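Local coordinates for aromatic-L-amino-acid decarboxylase (Catharanthus roseus, PDB 6EEW), which catalyses the pyridoxal 5'-phosphate-dependent decarboxylation of L-tryptophan to tryptamine and of 5-hydroxy-L-tryptophan to serotonin, working as a homodimer, at the interface of chains A and B. Coordinates in Å, arbitrary orientation; residue numbers count along the deposited sequence, not the author numbering. Chains: chain A/B, Aromatic-L-amino-acid decarboxylase.

Contact 1: the interface of chains A and B. Residues chain A 180, 340-341, 343-344, 349; chain B 207-208, 211-212.
B:Lys211 runs its side chain into chain A of this homodimer and ends at the backbone carbonyls of A:Arg340 and A:Thr343, at the C-terminal end of helix 335-341 and the loop after it. CG stands anti to the backbone N (chi1 177°) and the chain is extended beyond it, which carries the terminal amine away from helix 206-212.

Two hydrogen bonds hold that amine. NZ donates to A:Thr343 O at 2.5 Å, almost straight off the end of the carbonyl (171° at the oxygen). The second goes from NZ to A:Arg340 O at 3.0 Å, the donor tilted 17° from the carbonyl plane. A:Arg340 O lies in the last turn of the helix, whose carbonyl end would probably favour a positive charge. A:Glu180 may add to this, since its carboxylate OE1 stands 4.5 Å from NZ, too far for a salt bridge.

Carbon contacts line the lysine shaft. The carboxylate carbon CD of A:Glu180 lies 3.8 Å from CE, while the methyl CG2 of A:Thr344 lies 3.7 Å from CD of B:Lys211 and also packs against B:Pro207 CB, at 3.8 Å. A methionine in place of B:Lys211 would probably leave the carbonyls of A:Arg340 and A:Thr343 without their donor.

Within chain A, A:Arg340 grips A:Leu349 O end-on through NH1 and NH2. A:Leu349 CD2 sits 4.1 Å above the guanidinium plane, over its centre.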
# COMPACT_ATOMS: atom_id res chain seq x y z
N GLU A 180 -17.39 -13.82 2.44
CA GLU A 180 -18.58 -13.37 1.73
C GLU A 180 -19.23 -14.52 0.97
O GLU A 180 -20.46 -14.56 0.85
CB GLU A 180 -18.25 -12.20 0.81
CG GLU A 180 -18.12 -10.85 1.51
CD GLU A 180 -19.35 -10.44 2.34
OE1 GLU A 180 -20.50 -10.68 1.90
OE2 GLU A 180 -19.16 -9.88 3.44
N ARG A 340 -16.82 -10.15 -6.16
CA ARG A 340 -18.04 -10.04 -5.39
C ARG A 340 -17.73 -9.57 -3.98
O ARG A 340 -18.43 -8.71 -3.43
CB ARG A 340 -18.77 -11.39 -5.35
CG ARG A 340 -19.33 -11.79 -6.68
CD ARG A 340 -20.12 -13.06 -6.60
NE ARG A 340 -21.38 -12.91 -5.88
CZ ARG A 340 -22.46 -12.40 -6.44
NH1 ARG A 340 -22.41 -11.96 -7.69
NH2 ARG A 340 -23.59 -12.31 -5.75
N ALA A 341 -16.66 -10.12 -3.39
CA ALA A 341 -16.36 -9.78 -2.01
C ALA A 341 -16.03 -8.30 -1.84
O ALA A 341 -16.41 -7.70 -0.83
CB ALA A 341 -15.19 -10.64 -1.52
N THR A 343 -16.92 -5.44 -3.37
CA THR A 343 -17.77 -4.38 -3.88
C THR A 343 -19.12 -4.45 -3.21
O THR A 343 -19.51 -5.49 -2.66
CB THR A 343 -17.95 -4.46 -5.40
OG1 THR A 343 -18.72 -3.33 -5.84
CG2 THR A 343 -18.71 -5.72 -5.76
N THR A 344 -19.81 -3.31 -3.19
CA THR A 344 -21.20 -3.28 -2.74
C THR A 344 -22.16 -3.08 -3.90
O THR A 344 -23.38 -3.06 -3.69
CB THR A 344 -21.41 -2.19 -1.67
OG1 THR A 344 -20.80 -0.96 -2.08
CG2 THR A 344 -20.83 -2.63 -0.34
N LEU A 349 -23.50 -7.41 -8.38
CA LEU A 349 -23.81 -8.56 -7.55
C LEU A 349 -25.04 -9.30 -8.06
O LEU A 349 -25.19 -10.50 -7.79
CB LEU A 349 -24.00 -8.14 -6.10
CG LEU A 349 -22.74 -7.57 -5.42
CD1 LEU A 349 -22.98 -7.38 -3.93
CD2 LEU A 349 -21.53 -8.47 -5.66
N PRO B 207 -19.26 2.40 1.44
CA PRO B 207 -19.88 1.08 1.65
C PRO B 207 -18.90 -0.07 1.47
O PRO B 207 -18.95 -1.04 2.23
CB PRO B 207 -20.99 1.05 0.58
CG PRO B 207 -21.21 2.49 0.20
CD PRO B 207 -19.88 3.14 0.33
N LYS B 208 -18.03 -0.01 0.46
CA LYS B 208 -17.03 -1.06 0.30
C LYS B 208 -16.22 -1.24 1.57
O LYS B 208 -16.08 -2.36 2.08
CB LYS B 208 -16.14 -0.75 -0.89
CG LYS B 208 -14.91 -1.63 -1.05
CD LYS B 208 -14.22 -1.28 -2.34
CE LYS B 208 -12.96 -2.11 -2.57
NZ LYS B 208 -12.47 -1.89 -3.94
N LYS B 211 -18.24 -2.89 4.30
CA LYS B 211 -18.43 -4.30 3.98
C LYS B 211 -17.17 -5.11 4.28
O LYS B 211 -17.24 -6.22 4.80
CB LYS B 211 -18.85 -4.43 2.52
CG LYS B 211 -19.02 -5.87 2.05
CD LYS B 211 -19.37 -5.93 0.57
CE LYS B 211 -19.66 -7.36 0.17
NZ LYS B 211 -20.09 -7.47 -1.25
N LEU B 212 -15.99 -4.57 3.94
CA LEU B 212 -14.76 -5.29 4.25
C LEU B 212 -14.68 -5.61 5.73
O LEU B 212 -14.15 -6.66 6.12
CB LEU B 212 -13.54 -4.47 3.86
CG LEU B 212 -13.32 -4.08 2.41
CD1 LEU B 212 -11.95 -3.47 2.31
CD2 LEU B 212 -13.46 -5.25 1.46

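Contact 2: the interface of chains A and B. Residues chain A 35, 108, 111, 114; chain B 30-31, 34, 74.
A:Leu111 pushes both of its methyls against chain B, where they meet B:Gln30, B:Ala31, B:Met34 and B:Leu74 in a helix-packing patch of the homodimer interface. No nitrogen or oxygen of one chain comes within bonding reach of the other, so the patch is held by apolar packing.

The leucine contacts divide by branch. CG lies anti to the carbonyl carbon (chi1 -61°), and from there CD2 turns to the backbone side of helix 24-44 of chain B, 3.5 Å from B:Met34 CB and 3.7 Å from B:Ala31 CA. CD1 takes the other direction: it meets B:Gln30 CB at 3.9 Å, the two side chains crossing at about a right angle, and faces B:Leu74 CD2 tip to tip at 4.0 Å.

The contact of the methionine's end depends on a folded chain. B:Met34 is bent at chi2 (63°) and again at chi3, which brings its terminal methyl CE back to A:Leu111 CB at 3.7 Å. The leucine is thus touched at its base by the end of the methionine and at its CD2 tip by the methionine's CB. A:Met114 and B:Met34 run antiparallel past one another, with A:Met114 CB 4.1 Å from B:Met34 CG.

A smaller contact joins the same helix of both subunits: the CG1 methyl of A:Val35 packs on B:Ala31 CB at 3.7 Å, where the short alanine side chain probably lets the two helices come close.

In the fold, helix 107-119 of chain A lies against the N-terminal helix 24-44 of chain B, with the start of helix 74-85 closing the side toward A:Leu111 CD1, while helix 24-44 of chain A meets its counterpart at A:Val35 and B:Ala31.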
# COMPACT_ATOMS: atom_id res chain seq x y z
N VAL A 35 21.05 10.44 -7.14
CA VAL A 35 21.58 9.19 -7.68
C VAL A 35 23.01 8.99 -7.23
O VAL A 35 23.40 7.89 -6.83
CB VAL A 35 21.46 9.18 -9.21
CG1 VAL A 35 22.34 8.06 -9.78
CG2 VAL A 35 20.02 8.97 -9.62
N ALA A 108 17.50 -2.85 -12.04
CA ALA A 108 16.35 -2.86 -12.94
C ALA A 108 15.09 -2.46 -12.20
O ALA A 108 14.29 -1.65 -12.68
CB ALA A 108 16.17 -4.22 -13.60
N LEU A 111 15.06 1.29 -11.41
CA LEU A 111 14.61 2.04 -12.57
C LEU A 111 13.09 1.97 -12.68
O LEU A 111 12.43 2.97 -12.97
CB LEU A 111 15.26 1.49 -13.83
CG LEU A 111 16.79 1.57 -13.86
CD1 LEU A 111 17.31 1.12 -15.21
CD2 LEU A 111 17.25 2.98 -13.55
N MET A 114 11.66 4.36 -10.04
CA MET A 114 11.81 5.75 -10.47
C MET A 114 10.76 6.11 -11.51
O MET A 114 10.07 7.12 -11.39
CB MET A 114 13.20 5.99 -11.02
CG MET A 114 14.31 5.94 -9.99
SD MET A 114 15.90 6.23 -10.79
CE MET A 114 15.73 7.94 -11.30
N GLN B 30 22.98 3.40 -14.92
CA GLN B 30 21.62 3.16 -15.38
C GLN B 30 20.66 4.17 -14.78
O GLN B 30 19.76 4.67 -15.46
CB GLN B 30 21.19 1.73 -15.05
CG GLN B 30 22.10 0.65 -15.65
CD GLN B 30 21.68 -0.76 -15.26
OE1 GLN B 30 20.70 -0.97 -14.54
NE2 GLN B 30 22.43 -1.75 -15.74
N ALA B 31 20.84 4.50 -13.49
CA ALA B 31 19.95 5.44 -12.82
C ALA B 31 20.08 6.85 -13.38
O ALA B 31 19.07 7.55 -13.53
CB ALA B 31 20.22 5.45 -11.32
N MET B 34 18.08 6.92 -16.36
CA MET B 34 16.64 7.00 -16.11
C MET B 34 16.21 8.40 -15.66
O MET B 34 15.11 8.85 -16.00
CB MET B 34 16.19 5.98 -15.07
CG MET B 34 14.68 6.04 -14.84
SD MET B 34 13.76 5.60 -16.35
CE MET B 34 13.91 3.82 -16.33
N LEU B 74 19.03 -3.15 -21.90
CA LEU B 74 18.17 -2.06 -21.43
C LEU B 74 17.72 -1.15 -22.56
O LEU B 74 16.64 -0.56 -22.48
CB LEU B 74 18.89 -1.22 -20.36
CG LEU B 74 18.08 -0.03 -19.79
CD1 LEU B 74 16.76 -0.45 -19.15
CD2 LEU B 74 18.90 0.82 -18.82

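The centres of the C-alpha atoms of contact 1 and contact 2 lie about 39 Å apart, and the two share no residue or helix. Contact 1 joins helix 206-212 of one subunit to the segments around helices 167-186, 335-341 and 346-350 of the other, whereas contact 2 uses helices 24-44, 74-85 and 107-119. They differ in chemistry as well: a lysine amine bonded to backbone carbonyls in the first, carbon packing without cross-chain hydrogen bonds in the second. Because the homodimer is two-fold symmetric, each recurs with the chains exchanged, so the subunits are tied together at well-separated points, which probably helps fix their relative orientation.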